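Local coordinates for amidohydrolase 3 domain-containing protein (Pyrococcus furiosus, PDB 3ICJ) that probably acts as a zinc-dependent amidohydrolase, cleaving carbon-nitrogen bonds other than peptide bonds in a substrate not yet identified, at residues Q395-V400 with W443-A448; V461-A466 with L497-L502. All blocks are in the same frame, centred on the assembly; numbering follows the deposited sequence. Where two conformers were deposited one is given.

Interaction 1 (Q395-V400 with W443-A448)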
loop_
_atom_site.group_PDB
_atom_site.type_symbol
_atom_site.label_atom_id
_atom_site.label_comp_id
_atom_site.label_asym_id
_atom_site.label_seq_id
_atom_site.Cartn_x
_atom_site.Cartn_y
_atom_site.Cartn_z
ATOM N N GLN A 395 8.776 -1.026 -2.533
ATOM C CA GLN A 395 8.648 -0.543 -1.163
ATOM C C GLN A 395 10.047 -0.420 -0.547
ATOM O O GLN A 395 10.611 -1.428 -0.079
ATOM C CB GLN A 395 7.763 -1.496 -0.324
ATOM C CG GLN A 395 6.292 -1.622 -0.790
ATOM C CD GLN A 395 6.117 -2.482 -2.053
ATOM O OE1 GLN A 395 6.807 -3.496 -2.229
ATOM N NE2 GLN A 395 5.195 -2.079 -2.936
ATOM N N PRO A 396 10.628 0.800 -0.565
ATOM C CA PRO A 396 12.019 0.906 -0.118
ATOM C C PRO A 396 12.249 0.538 1.344
ATOM O O PRO A 396 13.338 0.066 1.667
ATOM C CB PRO A 396 12.368 2.371 -0.367
ATOM C CG PRO A 396 11.441 2.799 -1.462
ATOM C CD PRO A 396 10.172 2.038 -1.236
ATOM N N HIS A 397 11.252 0.722 2.212
ATOM C CA HIS A 397 11.429 0.377 3.617
ATOM C C HIS A 397 11.612 -1.136 3.853
ATOM O O HIS A 397 12.108 -1.533 4.892
ATOM C CB HIS A 397 10.331 0.981 4.523
ATOM C CG HIS A 397 10.759 1.112 5.954
ATOM N ND1 HIS A 397 10.308 0.268 6.948
ATOM C CD2 HIS A 397 11.643 1.953 6.547
ATOM C CE1 HIS A 397 10.883 0.594 8.096
ATOM N NE2 HIS A 397 11.697 1.611 7.880
ATOM N N PHE A 398 11.246 -1.971 2.880
ATOM C CA PHE A 398 11.536 -3.422 2.937
ATOM C C PHE A 398 13.047 -3.656 3.123
ATOM O O PHE A 398 13.458 -4.624 3.751
ATOM C CB PHE A 398 11.097 -4.151 1.653
ATOM C CG PHE A 398 9.601 -4.462 1.539
ATOM C CD1 PHE A 398 8.661 -3.897 2.376
ATOM C CD2 PHE A 398 9.156 -5.294 0.516
ATOM C CE1 PHE A 398 7.294 -4.192 2.235
ATOM C CE2 PHE A 398 7.805 -5.593 0.360
ATOM C CZ PHE A 398 6.869 -5.034 1.231
ATOM N N ILE A 399 13.870 -2.769 2.571
ATOM C CA ILE A 399 15.328 -2.852 2.738
ATOM C C ILE A 399 15.739 -2.816 4.219
ATOM O O ILE A 399 16.551 -3.639 4.661
ATOM C CB ILE A 399 16.080 -1.765 1.928
ATOM C CG1 ILE A 399 15.827 -1.966 0.431
ATOM C CG2 ILE A 399 17.582 -1.834 2.215
ATOM C CD1 ILE A 399 16.263 -0.782 -0.477
ATOM N N VAL A 400 15.152 -1.878 4.971
ATOM C CA VAL A 400 15.326 -1.772 6.419
ATOM C C VAL A 400 14.728 -2.969 7.193
ATOM O O VAL A 400 15.387 -3.540 8.060
ATOM C CB VAL A 400 14.703 -0.435 6.957
ATOM C CG1 VAL A 400 14.894 -0.296 8.474
ATOM C CG2 VAL A 400 15.330 0.758 6.254
ATOM N N TRP A 443 8.759 9.997 4.328
ATOM C CA TRP A 443 10.123 10.418 4.672
ATOM C C TRP A 443 10.973 9.283 5.212
ATOM O O TRP A 443 12.174 9.265 4.976
ATOM C CB TRP A 443 10.146 11.631 5.636
ATOM C CG TRP A 443 9.457 12.852 5.051
ATOM C CD1 TRP A 443 8.257 13.391 5.448
ATOM C CD2 TRP A 443 9.901 13.644 3.932
ATOM N NE1 TRP A 443 7.935 14.468 4.650
ATOM C CE2 TRP A 443 8.925 14.645 3.713
ATOM C CE3 TRP A 443 11.025 13.601 3.091
ATOM C CZ2 TRP A 443 9.051 15.615 2.697
ATOM C CZ3 TRP A 443 11.150 14.566 2.077
ATOM C CH2 TRP A 443 10.166 15.554 1.893
ATOM N N VAL A 444 10.331 8.322 5.882
ATOM C CA VAL A 444 11.015 7.161 6.438
ATOM C C VAL A 444 11.396 6.190 5.301
ATOM O O VAL A 444 12.469 5.600 5.331
ATOM C CB VAL A 444 10.140 6.497 7.578
ATOM C CG1 VAL A 444 10.698 5.159 8.045
ATOM C CG2 VAL A 444 9.997 7.452 8.776
ATOM N N SER A 445 10.536 6.050 4.287
ATOM C CA SER A 445 10.856 5.252 3.102
ATOM C C SER A 445 11.845 5.940 2.136
ATOM O O SER A 445 12.618 5.265 1.469
ATOM C CB SER A 445 9.588 4.841 2.331
ATOM O OG SER A 445 8.899 3.807 3.013
ATOM N N ILE A 446 11.792 7.270 2.050
ATOM C CA ILE A 446 12.748 8.055 1.257
ATOM C C ILE A 446 14.182 7.873 1.804
ATOM O O ILE A 446 15.131 7.657 1.029
ATOM C CB ILE A 446 12.338 9.557 1.213
ATOM C CG1 ILE A 446 11.194 9.752 0.216
ATOM C CG2 ILE A 446 13.514 10.483 0.780
ATOM C CD1 ILE A 446 10.493 11.014 0.442
ATOM N N ASP A 447 14.309 7.943 3.132
ATOM C CA ASP A 447 15.568 7.725 3.851
ATOM C C ASP A 447 16.175 6.369 3.501
ATOM O O ASP A 447 17.378 6.254 3.270
ATOM C CB ASP A 447 15.294 7.783 5.357
ATOM C CG ASP A 447 16.523 8.097 6.164
ATOM O OD1 ASP A 447 16.686 9.283 6.544
ATOM O OD2 ASP A 447 17.321 7.170 6.424
ATOM N N ALA A 448 15.323 5.347 3.482
ATOM C CA ALA A 448 15.714 3.987 3.108
ATOM C C ALA A 448 16.245 3.876 1.665
ATOM O O ALA A 448 17.269 3.228 1.405
ATOM C CB ALA A 448 14.535 3.040 3.317
HETATM O O HOH W 1 8.521 1.613 1.738
#

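Interaction 2 (V461-A466 with L497-L502)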
loop_
_atom_site.group_PDB
_atom_site.type_symbol
_atom_site.label_atom_id
_atom_site.label_comp_id
_atom_site.label_asym_id
_atom_site.label_seq_id
_atom_site.Cartn_x
_atom_site.Cartn_y
_atom_site.Cartn_z
ATOM N N VAL A 461 19.245 5.263 -4.599
ATOM C CA VAL A 461 18.885 6.363 -5.497
ATOM C C VAL A 461 19.234 7.676 -4.791
ATOM O O VAL A 461 19.377 7.695 -3.568
ATOM C CB VAL A 461 17.372 6.323 -5.926
ATOM C CG1 VAL A 461 17.066 5.086 -6.779
ATOM C CG2 VAL A 461 16.443 6.392 -4.722
ATOM N N SER A 462 19.371 8.763 -5.550
ATOM C CA SER A 462 19.645 10.084 -4.981
ATOM C C SER A 462 18.370 10.618 -4.325
ATOM O O SER A 462 17.277 10.077 -4.547
ATOM C CB SER A 462 20.155 11.052 -6.070
ATOM O OG SER A 462 19.069 11.411 -6.948
ATOM N N ARG A 463 18.500 11.650 -3.487
ATOM C CA ARG A 463 17.313 12.256 -2.852
ATOM C C ARG A 463 16.289 12.785 -3.876
ATOM O O ARG A 463 15.081 12.575 -3.705
ATOM C CB ARG A 463 17.703 13.329 -1.836
ATOM C CG ARG A 463 16.569 13.655 -0.862
ATOM C CD ARG A 463 17.125 14.256 0.411
ATOM N NE ARG A 463 16.099 15.014 1.118
ATOM C CZ ARG A 463 15.295 14.514 2.051
ATOM N NH1 ARG A 463 14.385 15.291 2.630
ATOM N NH2 ARG A 463 15.410 13.244 2.417
ATOM N N GLU A 464 16.787 13.421 -4.942
ATOM C CA GLU A 464 15.962 13.906 -6.066
ATOM C C GLU A 464 15.170 12.776 -6.713
ATOM O O GLU A 464 13.977 12.910 -6.983
ATOM C CB GLU A 464 16.838 14.530 -7.160
ATOM C CG GLU A 464 17.612 15.777 -6.777
ATOM C CD GLU A 464 18.552 16.211 -7.884
ATOM O OE1 GLU A 464 18.585 15.529 -8.929
ATOM O OE2 GLU A 464 19.248 17.234 -7.720
ATOM N N GLU A 465 15.859 11.661 -6.978
ATOM C CA GLU A 465 15.243 10.523 -7.643
ATOM C C GLU A 465 14.170 9.927 -6.748
ATOM O O GLU A 465 13.089 9.620 -7.226
ATOM C CB GLU A 465 16.275 9.446 -8.019
ATOM C CG GLU A 465 17.206 9.818 -9.187
ATOM C CD GLU A 465 18.370 8.828 -9.362
ATOM O OE1 GLU A 465 19.024 8.459 -8.360
ATOM O OE2 GLU A 465 18.645 8.423 -10.509
ATOM N N ALA A 466 14.472 9.768 -5.452
ATOM C CA ALA A 466 13.511 9.195 -4.492
ATOM C C ALA A 466 12.230 10.029 -4.401
ATOM O O ALA A 466 11.131 9.475 -4.356
ATOM C CB ALA A 466 14.145 9.027 -3.112
ATOM N N LEU A 497 6.106 22.916 3.071
ATOM C CA LEU A 497 7.140 22.504 4.013
ATOM C C LEU A 497 7.941 23.728 4.498
ATOM O O LEU A 497 8.188 24.667 3.720
ATOM C CB LEU A 497 8.069 21.483 3.326
ATOM C CG LEU A 497 7.462 20.160 2.849
ATOM C CD1 LEU A 497 8.378 19.483 1.859
ATOM C CD2 LEU A 497 7.156 19.243 4.044
ATOM N N ASP A 498 8.307 23.722 5.781
ATOM C CA ASP A 498 9.190 24.743 6.355
ATOM C C ASP A 498 10.627 24.652 5.834
ATOM O O ASP A 498 11.263 25.672 5.618
ATOM C CB ASP A 498 9.204 24.658 7.887
ATOM C CG ASP A 498 7.891 25.083 8.508
ATOM O OD1 ASP A 498 7.147 25.870 7.882
ATOM O OD2 ASP A 498 7.603 24.624 9.631
ATOM N N ARG A 499 11.127 23.430 5.658
ATOM C CA ARG A 499 12.499 23.186 5.191
ATOM C C ARG A 499 12.523 22.736 3.725
ATOM O O ARG A 499 11.538 22.191 3.226
ATOM C CB ARG A 499 13.187 22.122 6.067
ATOM C CG ARG A 499 12.367 20.841 6.230
ATOM C CD ARG A 499 13.198 19.578 6.454
ATOM N NE ARG A 499 12.347 18.404 6.699
ATOM C CZ ARG A 499 11.788 17.646 5.753
ATOM N NH1 ARG A 499 11.033 16.609 6.097
ATOM N NH2 ARG A 499 11.975 17.917 4.466
ATOM N N ASP A 500 13.649 22.974 3.049
ATOM C CA ASP A 500 13.889 22.466 1.693
ATOM C C ASP A 500 13.864 20.940 1.689
ATOM O O ASP A 500 14.660 20.312 2.394
ATOM C CB ASP A 500 15.249 22.938 1.169
ATOM C CG ASP A 500 15.384 22.817 -0.346
ATOM O OD1 ASP A 500 16.256 23.507 -0.901
ATOM O OD2 ASP A 500 14.632 22.053 -0.992
ATOM N N PRO A 501 12.957 20.343 0.884
ATOM C CA PRO A 501 12.944 18.888 0.776
ATOM C C PRO A 501 14.183 18.292 0.093
ATOM O O PRO A 501 14.403 17.099 0.224
ATOM C CB PRO A 501 11.659 18.597 -0.028
ATOM C CG PRO A 501 11.365 19.860 -0.784
ATOM C CD PRO A 501 11.827 20.960 0.150
ATOM N N LEU A 502 14.992 19.102 -0.597
ATOM C CA LEU A 502 16.235 18.606 -1.210
ATOM C C LEU A 502 17.493 18.651 -0.317
ATOM O O LEU A 502 18.541 18.122 -0.701
ATOM C CB LEU A 502 16.500 19.276 -2.564
ATOM C CG LEU A 502 15.680 18.721 -3.739
ATOM C CD1 LEU A 502 16.173 19.288 -5.057
ATOM C CD2 LEU A 502 15.754 17.216 -3.786
#

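Interaction 1 (Q395-V400 with W443-A448)
A448 presents its methyl group to the turn at P396 and H397, with CB lying 3.6 Å from the carbonyl oxygen of P396. The same methyl meets CG2 of V400 at 3.8 Å, so one small side chain is shared between P396 in the turn and V400 in the short helix that continues from it. One turn earlier on helix 442-451, the carbonyl oxygen of S445 approaches CB of P396 at 3.4 Å, and V444 sends CG1 obliquely to the imidazole of H397, touching CD2 at 3.7 Å. V444 CG1 stands anti to its backbone nitrogen (chi1 171°), the branch that extends to the CD2 and NE2 side of the ring. The polar link between the segments is a water molecule: it accepts from H397 N at 2.9 Å and donates to S445 OG at 2.6 Å. S445 OG also sits 3.5 Å from CB of H397.

Q395 to F398 form a type I beta turn directly after strand 391-394, at the C-terminal end of a strand in the parallel sheet of this amidohydrolase, where the family's barrel carries its metal site. The turn is closed by F398 N bonding to Q395 O, and I399 N bonds in turn to P396 O, the oxygen that faces A448. With CG anti to the backbone nitrogen (chi1 -157°), the imidazole of H397 turns CD2 to V444, while CB of V400 sits 3.7 Å above one face, offset toward the rim. ND1 of H397 is hydrogen-bonded to OE1 of E438, which helps fix the rotation of the ring. At the start of the turn, OE1 of Q395 is hydrogen-bonded to ND1 of H373, a zinc ligand, placing the turn in the second shell of the metal centre.

Interaction 2 (V461-A466 with L497-L502)
The backbones come closest at R463 and L502, whose CA atoms are 6.6 Å apart, where the first turn of helix 463-477 meets the irregular segment that follows strand 494-497. A capping box opens this helix: S462 is the N-cap residue, its OG accepting from E465 N, while E465 OE1 receives S462 N through its anti lone pair in a nearly straight bond (177°). The other partner has an Asx turn, in which D500 OD2 accepts from L502 N at 3.0 Å, the donor lying above the carboxylate plane.

Between the two motifs runs the side chain of R463, extended from CG to NE, with CG anti to the backbone nitrogen (chi1 -162°). Two of its nitrogens converge on the carbonyl oxygen of P501, NE donating at 2.8 Å with a bent N-H...O angle of 133° and NH1 adding a weak bond at 3.0 Å. The acceptor lies near the edge of the guanidinium but somewhat out of its plane. A methionine in place of R463 has neither donor, so the P501 carbonyl would probably lose its hold on the helix start, leaving the segment after strand 494-497 freer to move. Strand 52-55 flanks the apolar end of the contact, where V52 touches both E464 and L502. There, in the conformer given for E464, its side chain crosses that of L502 at about a right angle, CG resting 3.8 Å from CD2 of L502. The guanidinium of R499 makes a cation-pi contact with W443, and its NH2 lies 4.0 Å from NH1 of R463, a probably mildly unfavourable approach of like charges; this NH2 is buried without a hydrogen-bond partner.

How the interactions relate
From the N terminus, the chain leaves strand 391-394 through the turn of 395-400, and interaction 1 closes a loop when helix 442-451 packs back on it. The chain then enters helix 463-477, whose start is met by 497-502 in interaction 2, closing a second loop after the first; the two are in series and neither nest nor cross. Interaction 1 ties the metal-site side of the barrel to helix 442-451, while interaction 2 joins the next helix to the C-terminal segment beside strands 44-49 and 52-55. W443 connects them, its CZ3 lying 3.4 Å from R463 NH1 and its ring also meeting P501.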